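Local coordinates for flagellar motor switch protein FliG (Thermotoga maritima, PDB 3AJC) that probably forms part of the switch complex at the flagellar basal body, which meets chemotaxis proteins and motor components that determine the direction of flagellar rotation, at residues V39-L44 with N100-T105; I59-R64 with P119-E124; I125-F130 with L211-E216; L138-I143 with F171-K176; T152-L157 with E198-K203. One frame throughout, in Å; residues are numbered along the deposited sequence.

In the fold
All five contacts join helices, or a helix and a connecting turn, of one all-helical chain covering the middle and C-terminal parts of FliG. Contacts 1 and 2 interlock along the sequence: helices 37-46 and 49-60 follow each other and meet, respectively, the turn leading into helix 104-117 and helix 119-128, with contact centres about 17 Å apart. Contact 3 uses the end of helix 119-128, reaches helix 194-213 and lies about 14 Å from contact 2 between centres. Contacts 4 and 5, about 16 Å apart between centres, are nested inside the loop that contact 3 closes. Helix 119-128 thus takes part in contacts with both the middle-domain helices and the C-terminal bundle.

Contact 1: residues V39-L44 with N100-T105; sequences VAAQIL and NNLDRT
Ala41 and Leu102 meet where helix 37-46 faces the turn leading into helix 104-117, their CA atoms 5.1 Å apart. The apolar part of the contact starts at the Ala41 methyl, whose CB rests 3.6 Å from Asn101 CB. Leu102 then uses its two branches separately: CD2 approaches Ala41 CB at 4.1 Å, while CD1 touches Leu44 CD2 at 4.2 Å. With Leu102 CG beside its own backbone N (chi1 -87°), the forked end swings over to the helix although the bond leaving CA does not aim there. This turn joins two helices of the all-helical chain, and Asp103 occupies the N-cap position of the second, its carboxylate also bonding to Thr106. Ile98 of helix 92-100 packs on both Ala41 and Leu44. Carbonyl oxygens are covered by carbon as well: Leu102 CD2 lies 3.3 Å from Ala41 O, and Asn101 O faces Ala41 CB at 3.6 Å.

Contact 2: residues I59-R64 with P119-E124; sequences IALLER and PELADE
Leu61 and Leu121 reach toward each other tip to tip where helix 49-60 gives way to a type I beta turn, Leu61 to Arg64, packed against helix 119-128. The contact joins the middle-domain part of the chain to helix 119-128, which belongs in sequence to the FliG C-terminal domain family, and Leu61 follows closely on Arg58, which belongs to the EHPQR motif important for binding FliM. Leu121 CG stands anti to its backbone N (chi1 175°), which sends both methyls across. CD2 of Leu121 touches Leu61 CD1 at 3.8 Å, and CD1 of Leu121 reaches Ala60 CB at 3.9 Å. Ile92 of helix 92-100 packs on Leu121 as well. An alanine in place of Leu61 would probably open a gap beside the Leu121 methyls and leave one face of the Arg64 guanidinium without its apolar cover.

The charged part lies next to this patch. Arg64 NH1 and Glu124 OE1 form a long salt bridge of 3.7 Å; OE1 lies at the guanidinium edge, in its plane, with the two flat groups only 11° from coplanar. Leu61 CD2 lies 3.8 Å above one face of the Arg64 guanidinium, offset toward the rim.

Contact 3: residues I125-F130 with L211-E216; sequences IRRRMF and LEEAGE
The guanidinium of Arg127 and the carboxylate of Glu213 are turned almost perpendicular, their planes 80° apart, and OE1 of Glu213 comes in obliquely. From there it makes a salt bridge to Arg127 NH1 at 2.9 Å. The carboxylate of Glu212 is also steeply turned, 76° from the guanidinium plane, but it meets the aliphatic part of the arginine: its OE1 lies 3.4 Å from Arg127 CD and equally far from CG. The charged ends of this second pair remain apart, with Arg127 NE and Glu212 OE1 separated by 4.8 Å. A bend at chi3 (-66°) turns the guanidinium away from the straight course of the methylenes and toward Glu213. Asp123, one turn back on the same helix, pairs with NE. Replacing Arg127 by an alanine would probably leave Glu213 and Asp123 without their ion-pair mate and strip the methylene cover from Glu212. Just beyond the two glutamates, Gly215 ends helix 194-213 in a Schellman motif, with Glu216 N bonded to Leu211 O. This surface contact links the last turns of helices 119-128 and 194-213, with helix 92-100 behind the former and helix 140-147 packed on Leu211 of the latter.

Contact 4: residues L138-I143 with F171-K176; sequences LDDRSI and FKNMSK
Lys172 NZ pairs with Asp140 OD2 at 3.2 Å, a salt bridge whose hydrogen bond is weak, the two side chains crossing at about a right angle. A bend at chi4 (74°) turns the ammonium off its otherwise straight chain. On the helix itself, Asp139 takes the N-cap position of helix 140-147. Its OD2 accepts from Arg141 N, which lies well above the carboxylate plane, and its OD1 is met on the syn side by Ser142 OG at 2.8 Å. Asn173, buried beside Asp140, finds its firm polar partners outside the two segments: ND2 donates to Lys169 O and OD1 accepts from Gln144 NE2. Its amide is turned 78° from the Asp140 carboxylate. Packing takes over one turn further along the helix, where Ile143 CG2, anti to its backbone N, rests 3.8 Å from Asn173 CB. The contact thereby fits the turn between helices 164-171 and 176-187 against the start of helix 140-147. Asn173 OD1 lies 3.3 Å from both Asp140 O and Asp140 OD2, acceptors all; the Gln144 donor and the Lys172 charge probably ease this gathering of oxygens.

Contact 5: residues T152-L157 with E198-K203; sequences TRDLAL and EEAQQK
A water bridges Lys203 and Asp154, accepting from Lys203 NZ at 2.8 Å and donating to Asp154 OD1 at 3.1 Å. It links two helices of the all-helical C-terminal part of FliG, 152-159 and 194-213, whose short segments here cross at -115° with the axes 8.3 Å apart. The charged atoms themselves do not pair directly, since Asp154 OD1 and Lys203 NZ are 4.2 Å from each other, so the water carries the polar link at the surface end of the contact. Lys203 runs extended beyond CG and passes the aspartate at about a right angle, bringing its CD to 4.0 Å from Asp154 OD2. Asp154 CG lies beside its own backbone N (chi1 -80°), which points the carboxylate toward this lysine.

Further in, Ala200 is the small residue that lets the helices come together, its CA only 5.0 Å from that of Asp154. Its methyl nestles against the other helix between residues a turn apart, touching Leu157 CB at 3.5 Å. Gln201, next along, uses NE2 to reach the carbonyls of Ala158 and Gly161, tying helix 194-213 to the end of helix 152-159 and the loop that follows. The Ala200 methyl also meets the helix backbone, its CB lying 3.4 Å from Asp154 O.

Contact 1: residues V39-L44 with N100-T105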
# COMPACT_ATOMS: atom_id res chain seq x y z
N VAL A 39 -13.05 -0.43 -1.46
CA VAL A 39 -14.20 -0.94 -2.19
C VAL A 39 -13.82 -2.30 -2.75
O VAL A 39 -14.56 -3.28 -2.59
CB VAL A 39 -14.57 0.02 -3.34
CG1 VAL A 39 -15.70 -0.57 -4.17
CG2 VAL A 39 -14.95 1.38 -2.78
N ALA A 40 -12.65 -2.38 -3.39
CA ALA A 40 -12.18 -3.64 -3.95
C ALA A 40 -12.01 -4.69 -2.87
O ALA A 40 -12.36 -5.84 -3.08
CB ALA A 40 -10.84 -3.44 -4.67
N ALA A 41 -11.46 -4.29 -1.72
CA ALA A 41 -11.27 -5.25 -0.63
C ALA A 41 -12.62 -5.79 -0.18
O ALA A 41 -12.77 -6.98 0.07
CB ALA A 41 -10.52 -4.59 0.54
N GLN A 42 -13.62 -4.91 -0.11
CA GLN A 42 -14.97 -5.29 0.30
C GLN A 42 -15.55 -6.34 -0.65
O GLN A 42 -16.13 -7.34 -0.21
CB GLN A 42 -15.86 -4.05 0.37
CG GLN A 42 -17.31 -4.29 0.77
CD GLN A 42 -18.12 -3.00 0.86
OE1 GLN A 42 -18.10 -2.18 -0.05
NE2 GLN A 42 -18.85 -2.83 1.95
N ILE A 43 -15.39 -6.12 -1.96
CA ILE A 43 -15.89 -7.07 -2.95
C ILE A 43 -15.10 -8.38 -2.90
O ILE A 43 -15.68 -9.46 -2.89
CB ILE A 43 -15.76 -6.51 -4.38
CG1 ILE A 43 -16.66 -5.29 -4.55
CG2 ILE A 43 -16.09 -7.59 -5.39
CD1 ILE A 43 -16.46 -4.57 -5.87
N LEU A 44 -13.78 -8.26 -2.87
CA LEU A 44 -12.90 -9.42 -2.82
C LEU A 44 -13.25 -10.34 -1.66
O LEU A 44 -13.38 -11.55 -1.83
CB LEU A 44 -11.45 -8.98 -2.70
CG LEU A 44 -10.40 -10.10 -2.67
CD1 LEU A 44 -10.62 -10.99 -3.88
CD2 LEU A 44 -8.98 -9.51 -2.68
N ASN A 100 -4.49 -4.56 2.72
CA ASN A 100 -4.55 -3.78 3.96
C ASN A 100 -6.00 -3.51 4.39
O ASN A 100 -6.30 -3.41 5.58
CB ASN A 100 -3.80 -2.46 3.81
CG ASN A 100 -2.30 -2.61 4.00
OD1 ASN A 100 -1.84 -3.39 4.82
ND2 ASN A 100 -1.54 -1.84 3.24
N ASN A 101 -6.89 -3.40 3.41
CA ASN A 101 -8.29 -3.12 3.70
C ASN A 101 -9.18 -4.34 3.86
O ASN A 101 -10.38 -4.20 4.07
CB ASN A 101 -8.86 -2.21 2.62
CG ASN A 101 -8.28 -0.82 2.67
OD1 ASN A 101 -8.55 -0.05 3.62
ND2 ASN A 101 -7.46 -0.47 1.68
N LEU A 102 -8.60 -5.53 3.73
CA LEU A 102 -9.37 -6.76 3.90
C LEU A 102 -9.45 -7.01 5.40
O LEU A 102 -8.70 -6.41 6.17
CB LEU A 102 -8.67 -7.96 3.26
CG LEU A 102 -8.87 -8.33 1.78
CD1 LEU A 102 -8.00 -9.57 1.45
CD2 LEU A 102 -10.34 -8.62 1.50
N ASP A 103 -10.37 -7.88 5.81
CA ASP A 103 -10.46 -8.24 7.21
C ASP A 103 -9.20 -9.08 7.41
O ASP A 103 -8.77 -9.79 6.49
CB ASP A 103 -11.71 -9.08 7.48
CG ASP A 103 -11.77 -10.34 6.64
OD1 ASP A 103 -11.97 -10.23 5.41
OD2 ASP A 103 -11.59 -11.45 7.20
N ARG A 104 -8.63 -9.01 8.61
CA ARG A 104 -7.42 -9.76 8.95
C ARG A 104 -7.45 -11.23 8.52
O ARG A 104 -6.50 -11.72 7.91
CB ARG A 104 -7.19 -9.70 10.46
CG ARG A 104 -5.75 -9.45 10.85
CD ARG A 104 -5.74 -8.42 11.95
NE ARG A 104 -6.51 -7.25 11.53
CZ ARG A 104 -6.92 -6.29 12.35
NH1 ARG A 104 -6.63 -6.34 13.64
NH2 ARG A 104 -7.62 -5.27 11.87
N THR A 105 -8.52 -11.92 8.88
CA THR A 105 -8.68 -13.33 8.56
C THR A 105 -8.50 -13.63 7.07
O THR A 105 -7.64 -14.41 6.69
CB THR A 105 -10.06 -13.84 9.00
OG1 THR A 105 -10.20 -13.65 10.42
CG2 THR A 105 -10.22 -15.32 8.67

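Contact 2: residues I59-R64 with P119-E124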
# COMPACT_ATOMS: atom_id res chain seq x y z
N ILE A 59 -4.36 -9.53 -9.80
CA ILE A 59 -4.35 -8.09 -9.63
C ILE A 59 -2.90 -7.66 -9.45
O ILE A 59 -2.46 -6.63 -9.99
CB ILE A 59 -5.17 -7.65 -8.39
CG1 ILE A 59 -6.67 -7.89 -8.66
CG2 ILE A 59 -4.90 -6.18 -8.08
CD1 ILE A 59 -7.58 -7.55 -7.48
N ALA A 60 -2.15 -8.47 -8.71
CA ALA A 60 -0.75 -8.20 -8.43
C ALA A 60 0.09 -8.29 -9.70
O ALA A 60 1.04 -7.52 -9.87
CB ALA A 60 -0.24 -9.18 -7.38
N LEU A 61 -0.26 -9.23 -10.58
CA LEU A 61 0.49 -9.43 -11.82
C LEU A 61 -0.34 -9.05 -13.05
O LEU A 61 -0.16 -9.61 -14.13
CB LEU A 61 0.89 -10.90 -11.93
CG LEU A 61 1.66 -11.52 -10.75
CD1 LEU A 61 1.63 -13.02 -10.89
CD2 LEU A 61 3.10 -11.00 -10.71
N LEU A 62 -1.22 -8.07 -12.87
CA LEU A 62 -2.12 -7.64 -13.93
C LEU A 62 -1.61 -7.58 -15.37
O LEU A 62 -2.22 -8.15 -16.26
CB LEU A 62 -2.76 -6.30 -13.57
CG LEU A 62 -4.00 -6.01 -14.41
CD1 LEU A 62 -5.09 -7.02 -14.10
CD2 LEU A 62 -4.49 -4.60 -14.13
N GLU A 63 -0.53 -6.85 -15.62
CA GLU A 63 -0.04 -6.76 -16.99
C GLU A 63 1.38 -7.29 -17.09
O GLU A 63 2.11 -7.00 -18.04
CB GLU A 63 -0.12 -5.31 -17.48
CG GLU A 63 -1.55 -4.85 -17.72
CD GLU A 63 -1.74 -3.37 -17.48
OE1 GLU A 63 -2.86 -2.87 -17.70
OE2 GLU A 63 -0.77 -2.70 -17.05
N ARG A 64 1.73 -8.08 -16.09
CA ARG A 64 3.05 -8.69 -15.98
C ARG A 64 2.90 -10.21 -16.04
O ARG A 64 3.83 -10.94 -15.69
CB ARG A 64 3.69 -8.34 -14.63
CG ARG A 64 3.95 -6.87 -14.35
CD ARG A 64 4.50 -6.72 -12.93
NE ARG A 64 5.31 -7.89 -12.58
CZ ARG A 64 5.76 -8.17 -11.37
NH1 ARG A 64 5.49 -7.36 -10.35
NH2 ARG A 64 6.47 -9.27 -11.16
N PRO A 119 6.03 -17.52 -3.32
CA PRO A 119 6.82 -16.92 -2.24
C PRO A 119 7.42 -15.54 -2.49
O PRO A 119 7.42 -14.70 -1.60
CB PRO A 119 7.89 -17.99 -1.96
CG PRO A 119 7.98 -18.74 -3.24
CD PRO A 119 6.54 -18.86 -3.66
N GLU A 120 7.91 -15.29 -3.70
CA GLU A 120 8.51 -14.00 -4.03
C GLU A 120 7.47 -12.90 -4.12
O GLU A 120 7.60 -11.85 -3.50
CB GLU A 120 9.27 -14.08 -5.35
CG GLU A 120 10.73 -13.64 -5.26
CD GLU A 120 10.90 -12.22 -4.75
OE1 GLU A 120 10.43 -11.28 -5.42
OE2 GLU A 120 11.51 -12.05 -3.67
N LEU A 121 6.43 -13.15 -4.92
CA LEU A 121 5.36 -12.18 -5.10
C LEU A 121 4.75 -11.85 -3.74
O LEU A 121 4.38 -10.70 -3.47
CB LEU A 121 4.30 -12.76 -6.04
CG LEU A 121 3.03 -11.92 -6.24
CD1 LEU A 121 3.40 -10.56 -6.81
CD2 LEU A 121 2.07 -12.64 -7.17
N ALA A 122 4.65 -12.87 -2.89
CA ALA A 122 4.08 -12.68 -1.57
C ALA A 122 4.94 -11.67 -0.82
O ALA A 122 4.42 -10.76 -0.17
CB ALA A 122 4.04 -14.01 -0.82
N ASP A 123 6.26 -11.82 -0.95
CA ASP A 123 7.20 -10.94 -0.27
C ASP A 123 7.12 -9.52 -0.82
O ASP A 123 7.29 -8.55 -0.08
CB ASP A 123 8.62 -11.50 -0.39
CG ASP A 123 9.57 -10.90 0.64
OD1 ASP A 123 10.24 -9.89 0.33
OD2 ASP A 123 9.63 -11.44 1.76
N GLU A 124 6.88 -9.38 -2.12
CA GLU A 124 6.76 -8.06 -2.71
C GLU A 124 5.53 -7.36 -2.15
O GLU A 124 5.56 -6.17 -1.82
CB GLU A 124 6.67 -8.17 -4.24
CG GLU A 124 8.02 -8.27 -4.94
CD GLU A 124 7.91 -8.74 -6.39
OE1 GLU A 124 7.12 -8.16 -7.17
OE2 GLU A 124 8.63 -9.70 -6.75

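Contact 3: residues I125-F130 with L211-E216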
# COMPACT_ATOMS: atom_id res chain seq x y z
N ILE A 125 4.43 -8.11 -2.03
CA ILE A 125 3.17 -7.56 -1.54
C ILE A 125 3.24 -7.17 -0.06
O ILE A 125 2.82 -6.09 0.34
CB ILE A 125 2.00 -8.57 -1.76
CG1 ILE A 125 1.84 -8.82 -3.27
CG2 ILE A 125 0.70 -8.02 -1.17
CD1 ILE A 125 0.77 -9.82 -3.66
N ARG A 126 3.80 -8.07 0.75
CA ARG A 126 3.92 -7.82 2.16
C ARG A 126 4.69 -6.52 2.40
O ARG A 126 4.22 -5.63 3.12
CB ARG A 126 4.63 -8.99 2.82
CG ARG A 126 4.58 -8.97 4.34
CD ARG A 126 5.41 -10.09 4.93
NE ARG A 126 6.40 -10.60 3.98
CZ ARG A 126 6.16 -11.55 3.09
NH1 ARG A 126 4.96 -12.11 3.01
NH2 ARG A 126 7.13 -11.96 2.27
N ARG A 127 5.88 -6.41 1.80
CA ARG A 127 6.68 -5.21 1.98
C ARG A 127 5.97 -3.96 1.46
O ARG A 127 6.18 -2.87 1.97
CB ARG A 127 8.06 -5.37 1.31
CG ARG A 127 9.00 -6.28 2.12
CD ARG A 127 10.42 -6.35 1.55
NE ARG A 127 10.48 -7.00 0.24
CZ ARG A 127 10.39 -6.36 -0.93
NH1 ARG A 127 10.26 -5.04 -0.96
NH2 ARG A 127 10.43 -7.03 -2.06
N ARG A 128 5.12 -4.11 0.45
CA ARG A 128 4.39 -2.97 -0.08
C ARG A 128 3.19 -2.61 0.80
O ARG A 128 2.57 -1.56 0.61
CB ARG A 128 3.90 -3.25 -1.50
CG ARG A 128 4.95 -3.02 -2.57
CD ARG A 128 5.41 -1.58 -2.54
NE ARG A 128 6.28 -1.26 -3.67
CZ ARG A 128 5.90 -1.32 -4.94
NH1 ARG A 128 4.67 -1.68 -5.25
NH2 ARG A 128 6.76 -1.01 -5.90
N MET A 129 2.87 -3.48 1.75
CA MET A 129 1.73 -3.26 2.66
C MET A 129 2.04 -2.33 3.84
O MET A 129 1.14 -1.92 4.57
CB MET A 129 1.23 -4.61 3.21
CG MET A 129 0.35 -5.39 2.24
SD MET A 129 -0.05 -7.03 2.86
CE MET A 129 -1.26 -6.63 4.18
N PHE A 130 3.32 -2.01 4.01
CA PHE A 130 3.77 -1.15 5.10
C PHE A 130 3.05 0.20 5.09
O PHE A 130 3.04 0.90 4.08
CB PHE A 130 5.29 -0.92 4.95
CG PHE A 130 5.95 -0.40 6.20
CD1 PHE A 130 6.43 -1.28 7.16
CD2 PHE A 130 6.05 0.97 6.43
CE1 PHE A 130 7.01 -0.82 8.33
CE2 PHE A 130 6.63 1.45 7.62
CZ PHE A 130 7.11 0.55 8.57
N LEU A 211 15.42 1.06 2.49
CA LEU A 211 16.39 0.67 3.51
C LEU A 211 16.27 -0.80 3.89
O LEU A 211 17.17 -1.35 4.54
CB LEU A 211 16.25 1.54 4.75
CG LEU A 211 16.89 2.93 4.65
CD1 LEU A 211 16.72 3.66 5.97
CD2 LEU A 211 18.37 2.79 4.31
N GLU A 212 15.17 -1.44 3.51
CA GLU A 212 15.01 -2.85 3.83
C GLU A 212 15.44 -3.68 2.63
O GLU A 212 15.83 -4.84 2.78
CB GLU A 212 13.57 -3.15 4.22
CG GLU A 212 12.54 -2.89 3.16
CD GLU A 212 11.15 -3.21 3.65
OE1 GLU A 212 10.95 -4.32 4.17
OE2 GLU A 212 10.25 -2.35 3.52
N GLU A 213 15.35 -3.09 1.44
CA GLU A 213 15.77 -3.76 0.22
C GLU A 213 17.28 -3.87 0.37
O GLU A 213 17.92 -4.79 -0.16
CB GLU A 213 15.42 -2.91 -1.00
CG GLU A 213 13.95 -2.92 -1.36
CD GLU A 213 13.60 -4.02 -2.34
OE1 GLU A 213 12.40 -4.19 -2.64
OE2 GLU A 213 14.52 -4.71 -2.83
N ALA A 214 17.84 -2.92 1.11
CA ALA A 214 19.27 -2.88 1.39
C ALA A 214 19.53 -3.78 2.59
O ALA A 214 20.60 -3.76 3.19
CB ALA A 214 19.70 -1.45 1.70
N GLY A 215 18.51 -4.57 2.95
CA GLY A 215 18.61 -5.49 4.07
C GLY A 215 19.03 -4.91 5.41
O GLY A 215 19.48 -5.66 6.28
N GLU A 216 18.88 -3.61 5.60
CA GLU A 216 19.28 -3.00 6.86
C GLU A 216 18.15 -2.44 7.73
O GLU A 216 18.34 -1.46 8.45
CB GLU A 216 20.34 -1.92 6.62
CG GLU A 216 20.01 -0.93 5.52
CD GLU A 216 21.07 0.16 5.39
OE1 GLU A 216 21.32 0.87 6.38
OE2 GLU A 216 21.65 0.29 4.29

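Contact 4: residues L138-I143 with F171-K176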
# COMPACT_ATOMS: atom_id res chain seq x y z
N LEU A 138 8.84 -1.14 14.14
CA LEU A 138 10.29 -1.08 14.04
C LEU A 138 11.01 -0.85 15.36
O LEU A 138 10.47 -0.20 16.26
CB LEU A 138 10.71 0.00 13.05
CG LEU A 138 9.97 0.00 11.70
CD1 LEU A 138 10.61 1.02 10.76
CD2 LEU A 138 10.02 -1.40 11.10
N ASP A 139 12.22 -1.40 15.48
CA ASP A 139 13.00 -1.20 16.70
C ASP A 139 13.67 0.17 16.62
O ASP A 139 13.89 0.69 15.53
CB ASP A 139 14.05 -2.29 16.88
CG ASP A 139 15.28 -2.06 16.03
OD1 ASP A 139 15.20 -2.25 14.80
OD2 ASP A 139 16.32 -1.68 16.61
N ASP A 140 13.97 0.74 17.78
CA ASP A 140 14.58 2.06 17.88
C ASP A 140 15.77 2.34 16.97
O ASP A 140 15.88 3.43 16.42
CB ASP A 140 14.94 2.34 19.34
CG ASP A 140 13.73 2.74 20.18
OD1 ASP A 140 12.62 2.22 19.92
OD2 ASP A 140 13.87 3.57 21.10
N ARG A 141 16.67 1.37 16.81
CA ARG A 141 17.83 1.59 15.94
C ARG A 141 17.38 1.81 14.50
O ARG A 141 17.83 2.74 13.84
CB ARG A 141 18.79 0.40 16.01
CG ARG A 141 19.22 0.02 17.42
CD ARG A 141 20.73 0.15 17.61
NE ARG A 141 21.16 1.54 17.70
CZ ARG A 141 22.43 1.94 17.67
NH1 ARG A 141 23.40 1.04 17.54
NH2 ARG A 141 22.73 3.23 17.77
N SER A 142 16.49 0.95 14.02
CA SER A 142 15.96 1.06 12.67
C SER A 142 15.32 2.43 12.44
O SER A 142 15.51 3.05 11.40
CB SER A 142 14.93 -0.04 12.41
OG SER A 142 15.54 -1.30 12.24
N ILE A 143 14.54 2.87 13.42
CA ILE A 143 13.88 4.16 13.35
C ILE A 143 14.90 5.31 13.19
O ILE A 143 14.69 6.21 12.39
CB ILE A 143 13.00 4.38 14.61
CG1 ILE A 143 11.85 3.36 14.58
CG2 ILE A 143 12.50 5.81 14.68
CD1 ILE A 143 10.88 3.48 15.74
N PHE A 171 9.97 10.91 18.13
CA PHE A 171 10.66 11.96 18.86
C PHE A 171 11.78 11.45 19.75
O PHE A 171 12.91 11.92 19.64
CB PHE A 171 9.67 12.76 19.71
CG PHE A 171 9.94 14.23 19.69
CD1 PHE A 171 9.60 14.99 18.58
CD2 PHE A 171 10.59 14.85 20.75
CE1 PHE A 171 9.92 16.34 18.50
CE2 PHE A 171 10.92 16.21 20.69
CZ PHE A 171 10.57 16.95 19.56
N LYS A 172 11.50 10.48 20.60
CA LYS A 172 12.56 9.99 21.47
C LYS A 172 13.73 9.35 20.71
O LYS A 172 14.74 8.98 21.31
CB LYS A 172 12.00 9.01 22.52
CG LYS A 172 11.47 7.67 22.03
CD LYS A 172 10.88 6.93 23.24
CE LYS A 172 10.22 5.59 22.89
NZ LYS A 172 11.15 4.48 22.56
N ASN A 173 13.60 9.26 19.39
CA ASN A 173 14.65 8.68 18.57
C ASN A 173 15.39 9.67 17.67
O ASN A 173 16.20 9.27 16.83
CB ASN A 173 14.07 7.54 17.72
CG ASN A 173 14.01 6.21 18.48
OD1 ASN A 173 15.04 5.60 18.76
ND2 ASN A 173 12.80 5.77 18.81
N MET A 174 15.11 10.96 17.84
CA MET A 174 15.77 11.99 17.03
C MET A 174 16.94 12.62 17.77
O MET A 174 17.01 12.55 19.00
CB MET A 174 14.78 13.10 16.69
CG MET A 174 13.56 12.68 15.92
SD MET A 174 12.55 14.12 15.60
CE MET A 174 11.00 13.58 16.14
N SER A 175 17.86 13.23 17.03
CA SER A 175 18.98 13.91 17.66
C SER A 175 18.38 15.17 18.28
O SER A 175 17.38 15.71 17.77
CB SER A 175 20.04 14.30 16.62
OG SER A 175 19.55 15.29 15.72
N LYS A 176 18.97 15.64 19.36
CA LYS A 176 18.48 16.84 20.03
C LYS A 176 18.37 18.00 19.06
O LYS A 176 17.39 18.75 19.10
CB LYS A 176 19.41 17.21 21.19
CG LYS A 176 19.21 16.40 22.46
CD LYS A 176 17.91 16.80 23.16
CE LYS A 176 17.67 15.98 24.43
NZ LYS A 176 16.39 16.34 25.10

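Contact 5: residues T152-L157 with E198-K203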
# COMPACT_ATOMS: atom_id res chain seq x y z
N THR A 152 13.44 17.86 7.74
CA THR A 152 12.58 18.42 8.75
C THR A 152 11.14 18.65 8.34
O THR A 152 10.22 18.24 9.05
CB THR A 152 13.15 19.77 9.25
OG1 THR A 152 14.46 19.55 9.78
CG2 THR A 152 12.25 20.38 10.33
N ARG A 153 10.93 19.30 7.20
CA ARG A 153 9.56 19.59 6.79
C ARG A 153 8.71 18.37 6.48
O ARG A 153 7.53 18.33 6.81
CB ARG A 153 9.55 20.54 5.59
CG ARG A 153 8.15 21.05 5.26
CD ARG A 153 8.20 22.35 4.48
NE ARG A 153 6.93 23.06 4.54
CZ ARG A 153 5.85 22.74 3.84
NH1 ARG A 153 5.89 21.71 3.00
NH2 ARG A 153 4.74 23.43 3.99
N ASP A 154 9.30 17.37 5.84
CA ASP A 154 8.53 16.18 5.54
C ASP A 154 8.14 15.47 6.83
O ASP A 154 7.04 14.94 6.96
CB ASP A 154 9.32 15.24 4.63
CG ASP A 154 9.27 15.68 3.19
OD1 ASP A 154 8.18 16.08 2.73
OD2 ASP A 154 10.32 15.62 2.51
N LEU A 155 9.05 15.50 7.80
CA LEU A 155 8.80 14.87 9.08
C LEU A 155 7.64 15.58 9.77
O LEU A 155 6.70 14.94 10.24
CB LEU A 155 10.06 14.95 9.95
CG LEU A 155 10.19 14.04 11.17
CD1 LEU A 155 9.71 12.62 10.82
CD2 LEU A 155 11.66 14.02 11.63
N ALA A 156 7.69 16.90 9.81
CA ALA A 156 6.64 17.68 10.45
C ALA A 156 5.28 17.39 9.82
O ALA A 156 4.29 17.17 10.53
CB ALA A 156 6.95 19.16 10.37
N LEU A 157 5.23 17.39 8.49
CA LEU A 157 4.00 17.11 7.77
C LEU A 157 3.48 15.71 8.10
O LEU A 157 2.32 15.53 8.47
CB LEU A 157 4.24 17.20 6.25
CG LEU A 157 4.47 18.61 5.71
CD1 LEU A 157 4.99 18.57 4.26
CD2 LEU A 157 3.17 19.36 5.80
N GLU A 198 -0.09 13.34 3.44
CA GLU A 198 -0.09 12.05 2.76
C GLU A 198 1.18 11.73 1.97
O GLU A 198 1.72 10.63 2.10
CB GLU A 198 -1.31 11.95 1.83
CG GLU A 198 -2.56 11.46 2.54
CD GLU A 198 -2.44 10.00 2.96
OE1 GLU A 198 -3.34 9.51 3.68
OE2 GLU A 198 -1.45 9.34 2.55
N GLU A 199 1.65 12.65 1.13
CA GLU A 199 2.86 12.36 0.37
C GLU A 199 4.09 12.37 1.26
O GLU A 199 5.06 11.66 0.99
CB GLU A 199 3.04 13.32 -0.81
CG GLU A 199 2.19 14.56 -0.78
CD GLU A 199 2.45 15.44 -1.98
OE1 GLU A 199 1.51 15.67 -2.78
OE2 GLU A 199 3.60 15.90 -2.14
N ALA A 200 4.05 13.17 2.32
CA ALA A 200 5.16 13.23 3.25
C ALA A 200 5.31 11.83 3.86
O ALA A 200 6.42 11.27 3.88
CB ALA A 200 4.89 14.28 4.36
N GLN A 201 4.20 11.25 4.30
CA GLN A 201 4.22 9.91 4.88
C GLN A 201 4.66 8.89 3.82
O GLN A 201 5.46 7.99 4.09
CB GLN A 201 2.84 9.55 5.47
CG GLN A 201 2.44 10.39 6.69
CD GLN A 201 1.16 9.92 7.39
OE1 GLN A 201 0.36 9.16 6.84
NE2 GLN A 201 0.96 10.41 8.61
N GLN A 202 4.14 9.05 2.61
CA GLN A 202 4.51 8.14 1.52
C GLN A 202 6.02 8.19 1.28
O GLN A 202 6.66 7.17 1.03
CB GLN A 202 3.78 8.55 0.24
CG GLN A 202 4.13 7.68 -0.92
CD GLN A 202 3.36 6.37 -0.91
OE1 GLN A 202 3.17 5.75 0.15
NE2 GLN A 202 2.90 5.95 -2.08
N LYS A 203 6.58 9.40 1.34
CA LYS A 203 8.01 9.62 1.14
C LYS A 203 8.84 8.89 2.19
O LYS A 203 9.88 8.31 1.88
CB LYS A 203 8.30 11.12 1.24
CG LYS A 203 8.88 11.74 -0.01
CD LYS A 203 8.51 13.21 -0.08
CE LYS A 203 9.22 13.92 -1.21
NZ LYS A 203 8.72 15.32 -1.37
O HOH W 1 6.43 15.51 0.29